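Local atomic coordinates of peptidase M16 domain protein (PDB entry 4XEA), a protein that is a putative metallopeptidase of the M16 family that probably cleaves peptide bonds with a metal ion held by an inverted HxxEH motif. Residues 37-40 / 41-45; 60-63 / 64-68; 89-92 / 93-96; 119-122 / 123-127. All coordinates share one frame; numbering follows the deposited sequence.

Contact 1 of 4, residues 37-40 / 41-45; sequences TRYG and SVDRA
Gly40 and Asp43 are the two ends of a type I beta turn, which bends the chain in the loop between strand 31-37 and strand 45-48, and the Asp43 side chain folds back to fasten it. Its CB lies at the edge of the Tyr39 ring, close to the ring plane, with Tyr39 CD1 3.6 Å away. The same CB sits 3.6 Å from Gly40 O. One atom further, CG lies beside Asp43's own backbone N and anti to its carbonyl carbon (chi1 -71°), which swings the carboxylate back over the start of the turn. Its plane is only 25° from that of the tyrosine ring. At the tip the two oxygens part company. OD2 takes the N-H of Gly40 on its anti lone pair, 2.9 Å between Gly40 N and Asp43 OD2 and nearly straight at 164°; it also lies 3.4 Å from Tyr39 CA. OD1 is bound by Arg228 in a salt bridge and by the hydroxyl of Tyr230, so both oxygens of this buried carboxylate are satisfied and its rotation is fixed.

The backbone bond of the turn runs the other way, from Asp43 N to Gly40 O at 3.2 Å. Gly40 is thus gripped at both its N-H and its carbonyl by one residue. The Tyr39 ring packs against Ile59, Ala60 and Leu63 of helix 59-66 and stacks on Phe188. Its hydroxyl meets a water 2.7 Å from Tyr39 OH, and that water donates to Asp43 O, also at 2.7 Å.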
loop_
_atom_site.group_PDB
_atom_site.type_symbol
_atom_site.label_atom_id
_atom_site.label_comp_id
_atom_site.label_asym_id
_atom_site.label_seq_id
_atom_site.Cartn_x
_atom_site.Cartn_y
_atom_site.Cartn_z
ATOM N N THR A 37 21.541 -6.857 7.171
ATOM C CA THR A 37 22.739 -7.681 6.963
ATOM C C THR A 37 22.786 -8.210 5.538
ATOM O O THR A 37 21.754 -8.567 4.966
ATOM C CB THR A 37 22.823 -8.859 7.958
ATOM O OG1 THR A 37 23.941 -9.695 7.642
ATOM C CG2 THR A 37 21.548 -9.664 7.901
ATOM N N ARG A 38 23.997 -8.222 4.968
ATOM C CA ARG A 38 24.270 -8.859 3.667
ATOM C C ARG A 38 24.299 -10.401 3.806
ATOM O O ARG A 38 25.361 -11.057 3.681
ATOM C CB ARG A 38 25.591 -8.352 3.115
ATOM C CG ARG A 38 25.840 -8.674 1.669
ATOM C CD ARG A 38 27.203 -8.166 1.182
ATOM N NE ARG A 38 27.409 -6.700 1.205
ATOM C CZ ARG A 38 28.027 -6.001 2.166
ATOM N NH1 ARG A 38 28.456 -6.584 3.284
ATOM N NH2 ARG A 38 28.186 -4.681 2.012
ATOM N N TYR A 39 23.116 -10.941 4.015
ATOM C CA TYR A 39 22.870 -12.360 4.235
ATOM C C TYR A 39 21.394 -12.605 3.980
ATOM O O TYR A 39 20.523 -11.955 4.592
ATOM C CB TYR A 39 23.204 -12.733 5.662
ATOM C CG TYR A 39 22.948 -14.193 6.004
ATOM C CD1 TYR A 39 23.431 -15.214 5.198
ATOM C CD2 TYR A 39 22.244 -14.546 7.141
ATOM C CE1 TYR A 39 23.223 -16.545 5.500
ATOM C CE2 TYR A 39 22.033 -15.890 7.469
ATOM C CZ TYR A 39 22.547 -16.875 6.657
ATOM O OH TYR A 39 22.368 -18.190 6.979
ATOM N N GLY A 40 21.069 -13.524 3.079
ATOM C CA GLY A 40 19.664 -13.860 2.850
ATOM C C GLY A 40 19.470 -15.304 2.509
ATOM O O GLY A 40 20.375 -16.109 2.714
ATOM N N SER A 41 18.308 -15.613 1.927
ATOM C CA SER A 41 17.906 -17.003 1.686
ATOM C C SER A 41 18.828 -17.739 0.733
ATOM O O SER A 41 18.941 -18.979 0.834
ATOM C CB SER A 41 16.448 -17.112 1.182
ATOM O OG SER A 41 16.257 -16.496 -0.097
ATOM N N VAL A 42 19.484 -17.016 -0.179
ATOM C CA VAL A 42 20.291 -17.684 -1.183
ATOM C C VAL A 42 21.719 -18.000 -0.746
ATOM O O VAL A 42 22.425 -18.689 -1.464
ATOM C CB VAL A 42 20.276 -17.005 -2.567
ATOM C CG1 VAL A 42 18.804 -16.915 -3.106
ATOM C CG2 VAL A 42 21.025 -15.669 -2.565
ATOM N N ASP A 43 22.114 -17.530 0.440
ATOM C CA ASP A 43 23.461 -17.776 0.965
ATOM C C ASP A 43 23.515 -19.150 1.625
ATOM O O ASP A 43 23.732 -19.281 2.828
ATOM C CB ASP A 43 23.851 -16.665 1.944
ATOM C CG ASP A 43 24.109 -15.369 1.250
ATOM O OD1 ASP A 43 25.068 -15.362 0.434
ATOM O OD2 ASP A 43 23.353 -14.372 1.502
ATOM N N ARG A 44 23.276 -20.185 0.814
ATOM C CA ARG A 44 23.265 -21.562 1.285
ATOM C C ARG A 44 24.680 -22.059 1.635
ATOM O O ARG A 44 24.854 -22.825 2.570
ATOM C CB ARG A 44 22.679 -22.456 0.183
ATOM C CG ARG A 44 22.638 -23.927 0.496
ATOM C CD ARG A 44 22.263 -24.753 -0.746
ATOM N NE ARG A 44 20.859 -24.600 -1.091
ATOM C CZ ARG A 44 20.329 -24.913 -2.275
ATOM N NH1 ARG A 44 21.102 -25.332 -3.288
ATOM N NH2 ARG A 44 19.017 -24.758 -2.461
ATOM N N ALA A 45 25.670 -21.675 0.841
ATOM C CA ALA A 45 27.022 -22.179 1.043
ATOM C C ALA A 45 28.013 -21.025 1.099
ATOM O O ALA A 45 27.839 -19.977 0.432
ATOM C CB ALA A 45 27.411 -23.165 -0.093
HETATM O O HOH W 1 22.556 -20.125 5.057
#

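Contact 2 of 4, residues 60-63 / 64-68; sequences AHFL and EHKMF. With NI (nickel (II) ion), chain C; NA (sodium ion), chain B.
His61 and His65 stand one helical turn apart, side by side and pointing the same way, and their rings meet as an offset edge-to-face pair with planes at 62°. The edge of His65 is turned to the face of His61, with CD2 over that face and the ring centroids 4.6 Å apart. His61 holds CG anti to its backbone N (chi1 167°), which carries its ring along the helix to the nickel ion beside His65: His61 NE2 and His65 NE2 each bind the metal at 2.2 Å. The two nitrogens lie 3.3 Å from one another, a spacing set by the shared metal. A water at 2.4 Å from the nickel and Glu136 of helix 123-141 are the further ligands. This is the HxxEH motif of M16 peptidases, in which the metal is usually zinc.

Glu64, between the histidines in sequence, crosses His61 obliquely, its carboxylate plane perpendicular to the ring; OE1 lies 3.9 Å from His61 CD2 and is hydrogen-bonded to Thr90. A second-shell residue, Glu129, accepts from His65 ND1 and so fixes the turn of that ring about its long axis.

On another side of the helix Phe62 and Lys66 run alongside each other, with Lys66 CG 3.9 Å from Phe62 CE1, while the lysine ammonium goes to Glu69. Met67, present as selenomethionine, curls its CE back to 4.1 Å from Leu63 CB, and its carbonyl oxygen binds the sodium ion at 2.5 Å.

Around the segment, Phe62 packs on helix 123-141, Leu63 and Met67 on Tyr185 of helix 178-188, and Ala60 and Glu64 on Thr95 of strand 95-101.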
loop_
_atom_site.group_PDB
_atom_site.type_symbol
_atom_site.label_atom_id
_atom_site.label_comp_id
_atom_site.label_asym_id
_atom_site.label_seq_id
_atom_site.Cartn_x
_atom_site.Cartn_y
_atom_site.Cartn_z
ATOM N N ALA A 60 18.600 -17.883 7.076
ATOM C CA ALA A 60 18.409 -16.433 7.158
ATOM C C ALA A 60 17.058 -16.103 7.818
ATOM O O ALA A 60 16.968 -15.272 8.734
ATOM C CB ALA A 60 18.537 -15.760 5.789
ATOM N N HIS A 61 16.027 -16.809 7.375
ATOM C CA HIS A 61 14.643 -16.542 7.808
ATOM C C HIS A 61 14.357 -17.073 9.220
ATOM O O HIS A 61 13.611 -16.458 9.989
ATOM C CB HIS A 61 13.712 -17.150 6.776
ATOM C CG HIS A 61 12.303 -17.230 7.210
ATOM N ND1 HIS A 61 11.768 -18.383 7.743
ATOM C CD2 HIS A 61 11.319 -16.302 7.240
ATOM C CE1 HIS A 61 10.508 -18.172 8.060
ATOM N NE2 HIS A 61 10.205 -16.925 7.746
ATOM N N PHE A 62 14.954 -18.212 9.558
ATOM C CA PHE A 62 14.908 -18.744 10.939
ATOM C C PHE A 62 15.515 -17.719 11.931
ATOM O O PHE A 62 14.923 -17.394 12.979
ATOM C CB PHE A 62 15.663 -20.077 10.975
ATOM C CG PHE A 62 15.243 -21.007 12.085
ATOM C CD1 PHE A 62 15.407 -20.654 13.407
ATOM C CD2 PHE A 62 14.754 -22.274 11.794
ATOM C CE1 PHE A 62 15.037 -21.535 14.430
ATOM C CE2 PHE A 62 14.387 -23.149 12.806
ATOM C CZ PHE A 62 14.527 -22.780 14.115
ATOM N N LEU A 63 16.683 -17.188 11.595
ATOM C CA LEU A 63 17.328 -16.161 12.434
ATOM C C LEU A 63 16.426 -14.917 12.563
ATOM O O LEU A 63 16.300 -14.348 13.650
ATOM C CB LEU A 63 18.701 -15.766 11.889
ATOM C CG LEU A 63 19.807 -16.822 11.958
ATOM C CD1 LEU A 63 21.047 -16.268 11.281
ATOM C CD2 LEU A 63 20.100 -17.215 13.465
ATOM N N GLU A 64 15.749 -14.551 11.472
ATOM C CA GLU A 64 14.827 -13.412 11.516
ATOM C C GLU A 64 13.759 -13.633 12.543
ATOM O O GLU A 64 13.437 -12.722 13.310
ATOM C CB GLU A 64 14.209 -13.133 10.134
ATOM C CG GLU A 64 13.226 -11.942 10.118
ATOM C CD GLU A 64 11.980 -12.246 9.289
ATOM O OE1 GLU A 64 12.111 -12.605 8.108
ATOM O OE2 GLU A 64 10.877 -12.185 9.834
ATOM N N HIS A 65 13.182 -14.831 12.561
ATOM C CA HIS A 65 12.147 -15.125 13.506
ATOM C C HIS A 65 12.677 -15.047 14.946
ATOM O O HIS A 65 11.984 -14.577 15.843
ATOM C CB HIS A 65 11.587 -16.529 13.273
ATOM C CG HIS A 65 10.399 -16.558 12.382
ATOM N ND1 HIS A 65 9.167 -17.009 12.806
ATOM C CD2 HIS A 65 10.242 -16.172 11.093
ATOM C CE1 HIS A 65 8.304 -16.914 11.808
ATOM N NE2 HIS A 65 8.932 -16.414 10.761
ATOM N N LYS A 66 13.891 -15.544 15.149
ATOM C CA LYS A 66 14.434 -15.720 16.491
ATOM C C LYS A 66 15.156 -14.481 17.003
ATOM O O LYS A 66 15.484 -14.388 18.191
ATOM C CB LYS A 66 15.344 -16.958 16.513
ATOM C CG LYS A 66 14.569 -18.324 16.532
ATOM C CD LYS A 66 13.336 -18.365 17.456
ATOM C CE LYS A 66 13.614 -18.051 18.948
ATOM N NZ LYS A 66 12.350 -17.823 19.744
HETATM N N MSE A 67 15.364 -13.512 16.117
HETATM C CA MSE A 67 16.063 -12.284 16.487
HETATM C C MSE A 67 15.316 -11.505 17.558
HETATM O O MSE A 67 15.949 -10.802 18.352
HETATM C CB MSE A 67 16.284 -11.369 15.274
HETATM C CG MSE A 67 17.372 -10.330 15.471
HETATM SE SE MSE A 67 19.115 -11.219 15.844
HETATM C CE MSE A 67 19.112 -12.467 14.350
ATOM N N PHE A 68 13.990 -11.633 17.597
ATOM C CA PHE A 68 13.185 -10.867 18.521
ATOM C C PHE A 68 13.148 -11.465 19.934
ATOM O O PHE A 68 12.743 -10.787 20.859
ATOM C CB PHE A 68 11.781 -10.687 17.946
ATOM C CG PHE A 68 11.764 -9.818 16.724
ATOM C CD1 PHE A 68 11.624 -8.442 16.843
ATOM C CD2 PHE A 68 11.955 -10.366 15.471
ATOM C CE1 PHE A 68 11.630 -7.608 15.708
ATOM C CE2 PHE A 68 11.976 -9.551 14.316
ATOM C CZ PHE A 68 11.793 -8.166 14.441
HETATM NI NI NI C . 8.462 -15.904 8.667
HETATM NA NA NA B . 18.181 -10.549 19.375
HETATM O O HOH W 2 17.427 -12.918 19.883
HETATM O O HOH W 3 17.584 -10.012 21.541
HETATM O O HOH W 4 6.663 -14.435 9.413
#

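Contact 3 of 4, residues 89-92 / 93-96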
loop_
_atom_site.group_PDB
_atom_site.type_symbol
_atom_site.label_atom_id
_atom_site.label_comp_id
_atom_site.label_asym_id
_atom_site.label_seq_id
_atom_site.Cartn_x
_atom_site.Cartn_y
_atom_site.Cartn_z
ATOM N N TYR A 89 12.058 -8.393 7.714
ATOM C CA TYR A 89 11.840 -9.325 6.633
ATOM C C TYR A 89 13.172 -9.977 6.230
ATOM O O TYR A 89 14.255 -9.463 6.518
ATOM C CB TYR A 89 11.105 -8.655 5.416
ATOM C CG TYR A 89 11.961 -7.619 4.669
ATOM C CD1 TYR A 89 12.944 -8.024 3.773
ATOM C CD2 TYR A 89 11.805 -6.247 4.894
ATOM C CE1 TYR A 89 13.748 -7.093 3.095
ATOM C CE2 TYR A 89 12.594 -5.316 4.231
ATOM C CZ TYR A 89 13.570 -5.748 3.326
ATOM O OH TYR A 89 14.357 -4.849 2.667
ATOM N N THR A 90 13.058 -11.133 5.581
ATOM C CA THR A 90 14.175 -11.793 4.907
ATOM C C THR A 90 13.865 -11.841 3.426
ATOM O O THR A 90 12.709 -12.143 3.021
ATOM C CB THR A 90 14.291 -13.219 5.397
ATOM O OG1 THR A 90 14.323 -13.209 6.827
ATOM C CG2 THR A 90 15.544 -13.891 4.846
ATOM N N THR A 91 14.858 -11.501 2.616
ATOM C CA THR A 91 14.733 -11.654 1.159
ATOM C C THR A 91 15.910 -12.487 0.633
ATOM O O THR A 91 16.607 -13.164 1.409
ATOM C CB THR A 91 14.491 -10.330 0.380
ATOM O OG1 THR A 91 14.186 -10.666 -0.995
ATOM C CG2 THR A 91 15.698 -9.389 0.395
ATOM N N PHE A 92 16.098 -12.496 -0.682
ATOM C CA PHE A 92 17.068 -13.408 -1.288
ATOM C C PHE A 92 18.464 -13.181 -0.772
ATOM O O PHE A 92 19.229 -14.143 -0.565
ATOM C CB PHE A 92 17.039 -13.258 -2.816
ATOM C CG PHE A 92 15.720 -13.592 -3.408
ATOM C CD1 PHE A 92 15.170 -14.869 -3.223
ATOM C CD2 PHE A 92 15.008 -12.662 -4.119
ATOM C CE1 PHE A 92 13.935 -15.202 -3.753
ATOM C CE2 PHE A 92 13.768 -13.022 -4.688
ATOM C CZ PHE A 92 13.245 -14.286 -4.476
ATOM N N ASP A 93 18.838 -11.914 -0.637
ATOM C CA ASP A 93 20.222 -11.552 -0.388
ATOM C C ASP A 93 20.451 -10.594 0.779
ATOM O O ASP A 93 21.592 -10.114 0.991
ATOM C CB ASP A 93 20.886 -10.997 -1.672
ATOM C CG ASP A 93 20.185 -9.757 -2.236
ATOM O OD1 ASP A 93 19.202 -9.269 -1.634
ATOM O OD2 ASP A 93 20.599 -9.284 -3.313
ATOM N N HIS A 94 19.393 -10.285 1.522
ATOM C CA HIS A 94 19.575 -9.559 2.781
ATOM C C HIS A 94 18.419 -9.848 3.733
ATOM O O HIS A 94 17.354 -10.374 3.333
ATOM C CB HIS A 94 19.783 -8.034 2.543
ATOM C CG HIS A 94 18.557 -7.296 2.080
ATOM N ND1 HIS A 94 18.243 -7.120 0.744
ATOM C CD2 HIS A 94 17.572 -6.678 2.780
ATOM C CE1 HIS A 94 17.113 -6.424 0.649
ATOM N NE2 HIS A 94 16.702 -6.124 1.871
ATOM N N THR A 95 18.686 -9.582 5.016
ATOM C CA THR A 95 17.696 -9.597 6.078
ATOM C C THR A 95 17.713 -8.214 6.721
ATOM O O THR A 95 18.796 -7.646 6.993
ATOM C CB THR A 95 18.027 -10.660 7.175
ATOM O OG1 THR A 95 18.376 -11.919 6.578
ATOM C CG2 THR A 95 16.840 -10.866 8.108
ATOM N N ALA A 96 16.515 -7.667 6.931
ATOM C CA ALA A 96 16.334 -6.299 7.422
ATOM C C ALA A 96 15.438 -6.231 8.664
ATOM O O ALA A 96 14.407 -6.925 8.738
ATOM C CB ALA A 96 15.738 -5.415 6.331
#
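Tyr89 and His94 share the same first torsion (chi1 69° and 71°): each ring carbon CG is tucked between its own backbone N and carbonyl carbon, which leans both rings across the hairpin so that they meet. This beta hairpin joins strand 95-101 to strand 84-90, the latter outermost in the six-stranded sheet within this chain. The rings come rim to rim, planes at 72°. Tyr89 OH lies in the plane of the imidazole at its edge and is hydrogen-bonded to His94 NE2 at 2.8 Å; either could be the donor. At the other nitrogen, ND1 gives a weak bond to Asp93 OD1, whose carboxylate also holds Arg380 and Ser310. His94 further packs on Thr376 and Leu379 of helix 367-379.

Tyr89 and Ala96 are an antiparallel hydrogen-bonded pair, with Ala96 N to Tyr89 O at 2.9 Å, and Ala96 CB sits over one face of the tyrosine ring in a CH-pi contact 4.0 Å from its centroid. Thr90 and Thr95 make the following non-hydrogen-bonded pair, their side chains side by side on the face turned to helix 59-66, where Thr90 OG1 is hydrogen-bonded to Glu64 of that metal-binding helix. Beyond them Thr91 N donates to His94 O at 2.8 Å, almost along the C=O axis.

With a leucine in place of His94, the Tyr89 hydroxyl is likely to lose this partner and the ring to turn more freely. One face of the imidazole takes a CH-pi contact: Thr91 CG2 stands over it, 3.5 Å from the ring centroid and 3.3 Å from His94 CE1.

Contact 4 of 4, residues 119-122 / 123-127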
loop_
_atom_site.group_PDB
_atom_site.type_symbol
_atom_site.label_atom_id
_atom_site.label_comp_id
_atom_site.label_asym_id
_atom_site.label_seq_id
_atom_site.Cartn_x
_atom_site.Cartn_y
_atom_site.Cartn_z
ATOM N N ILE A 119 21.787 -12.725 20.180
ATOM C CA ILE A 119 20.766 -13.719 19.824
ATOM C C ILE A 119 20.607 -14.631 20.997
ATOM O O ILE A 119 21.584 -14.892 21.700
ATOM C CB ILE A 119 21.124 -14.556 18.596
ATOM C CG1 ILE A 119 19.856 -15.250 18.094
ATOM C CG2 ILE A 119 22.238 -15.550 18.921
ATOM C CD1 ILE A 119 19.932 -15.856 16.741
ATOM N N HIS A 120 19.385 -15.114 21.214
ATOM C CA HIS A 120 19.086 -15.942 22.374
ATOM C C HIS A 120 18.408 -17.236 21.929
ATOM O O HIS A 120 17.188 -17.340 21.882
ATOM C CB HIS A 120 18.257 -15.141 23.407
ATOM C CG HIS A 120 18.957 -13.908 23.912
ATOM N ND1 HIS A 120 19.780 -13.915 25.024
ATOM C CD2 HIS A 120 18.978 -12.638 23.438
ATOM C CE1 HIS A 120 20.264 -12.698 25.217
ATOM N NE2 HIS A 120 19.806 -11.908 24.258
ATOM N N LEU A 121 19.229 -18.220 21.607
ATOM C CA LEU A 121 18.760 -19.515 21.149
ATOM C C LEU A 121 18.955 -20.581 22.202
ATOM O O LEU A 121 19.980 -20.619 22.872
ATOM C CB LEU A 121 19.558 -19.940 19.915
ATOM C CG LEU A 121 19.471 -19.035 18.693
ATOM C CD1 LEU A 121 20.272 -19.658 17.580
ATOM C CD2 LEU A 121 18.018 -18.840 18.298
ATOM N N THR A 122 17.970 -21.467 22.322
ATOM C CA THR A 122 18.048 -22.632 23.205
ATOM C C THR A 122 17.584 -23.828 22.388
ATOM O O THR A 122 16.869 -23.651 21.377
ATOM C CB THR A 122 17.114 -22.507 24.437
ATOM O OG1 THR A 122 15.750 -22.636 24.020
ATOM C CG2 THR A 122 17.320 -21.166 25.176
ATOM N N ASP A 123 17.975 -25.032 22.792
ATOM C CA ASP A 123 17.538 -26.217 22.066
ATOM C C ASP A 123 16.021 -26.241 22.028
ATOM O O ASP A 123 15.434 -26.505 20.977
ATOM C CB ASP A 123 18.087 -27.506 22.668
ATOM C CG ASP A 123 19.585 -27.635 22.502
ATOM O OD1 ASP A 123 20.058 -27.607 21.349
ATOM O OD2 ASP A 123 20.286 -27.766 23.535
ATOM N N GLU A 124 15.400 -25.905 23.158
ATOM C CA GLU A 124 13.950 -25.844 23.274
ATOM C C GLU A 124 13.340 -24.900 22.234
ATOM O O GLU A 124 12.539 -25.338 21.414
ATOM C CB GLU A 124 13.548 -25.444 24.710
ATOM C CG GLU A 124 12.042 -25.325 24.960
ATOM C CD GLU A 124 11.583 -23.896 25.242
ATOM O OE1 GLU A 124 11.424 -23.573 26.439
ATOM O OE2 GLU A 124 11.366 -23.112 24.285
ATOM N N ASN A 125 13.749 -23.628 22.232
ATOM C CA ASN A 125 13.093 -22.618 21.392
ATOM C C ASN A 125 13.430 -22.728 19.916
ATOM O O ASN A 125 12.713 -22.188 19.068
ATOM C CB ASN A 125 13.311 -21.191 21.935
ATOM C CG ASN A 125 14.678 -20.604 21.609
ATOM O OD1 ASN A 125 15.450 -21.153 20.826
ATOM N ND2 ASN A 125 14.977 -19.460 22.224
ATOM N N VAL A 126 14.533 -23.412 19.614
ATOM C CA VAL A 126 14.832 -23.825 18.251
ATOM C C VAL A 126 13.836 -24.900 17.830
ATOM O O VAL A 126 13.317 -24.873 16.719
ATOM C CB VAL A 126 16.296 -24.342 18.096
ATOM C CG1 VAL A 126 16.477 -25.134 16.797
ATOM C CG2 VAL A 126 17.268 -23.179 18.152
ATOM N N GLU A 127 13.550 -25.842 18.715
ATOM C CA GLU A 127 12.513 -26.831 18.407
ATOM C C GLU A 127 11.126 -26.185 18.188
ATOM O O GLU A 127 10.488 -26.408 17.147
ATOM C CB GLU A 127 12.439 -27.930 19.466
ATOM C CG GLU A 127 11.674 -29.168 19.009
ATOM C CD GLU A 127 12.145 -29.664 17.657
ATOM O OE1 GLU A 127 12.987 -30.579 17.635
ATOM O OE2 GLU A 127 11.699 -29.131 16.618
#
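Thr122 and Asn125 exchange hydrogen bonds at the very start of helix 123-141, side chain to backbone in both directions. Thr122 OG1 accepts from Asn125 N at 2.9 Å, a nearly straight bond (170°). In return Asn125 OD1 accepts from Thr122 N, also at 2.9 Å and straighter still, though the donor stands above the plane of the amide carbonyl. With chi1 at 71°, Thr122 carries its hydroxyl between its own N and carbonyl carbon, from where it reaches forward to the first turn of the helix. The two side chains cross at about a right angle.

This reciprocal pair is a capping box, with Thr122 as the N-cap. Asn125 does more than close it: its ND2 donates to His120 O at 3.1 Å, and that oxygen lies close to the amide plane. Holding both ends of the amide fixes which way round it sits and ties the incoming loop, two residues before the cap, to the helix. Were Asn125 replaced by an alanine, His120 O and Thr122 N would probably be left without these partners, and the loop would be freer to shift.

Among backbone bonds, Val126 N to Thr122 O at 2.9 Å opens the regular helical series.

Apolar contact is slighter. Leu121 CB lies 4.3 Å from Val126 CG2, and both side chains rest on Leu181 of helix 178-188. Val126 also packs on Phe62, while Leu121 and Asn125 reach Lys66, both on helix 59-66. Of the charged groups at this exposed helix start, Asp123 pairs with Lys178 in a salt bridge through OD2.

In the fold
Contact 2 carries the nickel site, and each of the other three contacts touches it. The centres of contacts 1 and 2 are about 13 Å apart, and the two meet by packing, Gly40 C to Ala60 CB at 3.4 Å. Contact 3 reaches contact 2 through a probable hydrogen bond, 2.6 Å from Glu64 OE1 to Thr90 OG1, with the Thr90 side chain about 7 Å from the nickel. Contacts 1 and 3, centres about 8 Å apart, are joined backbone to backbone, Val42 N to Phe92 O at 2.9 Å. Contact 4 touches contact 2 alone, Leu63 CD2 to Ile119 CD1 at 3.6 Å; it lies toward the sodium end, with the His120 side chain about 5 Å from that ion.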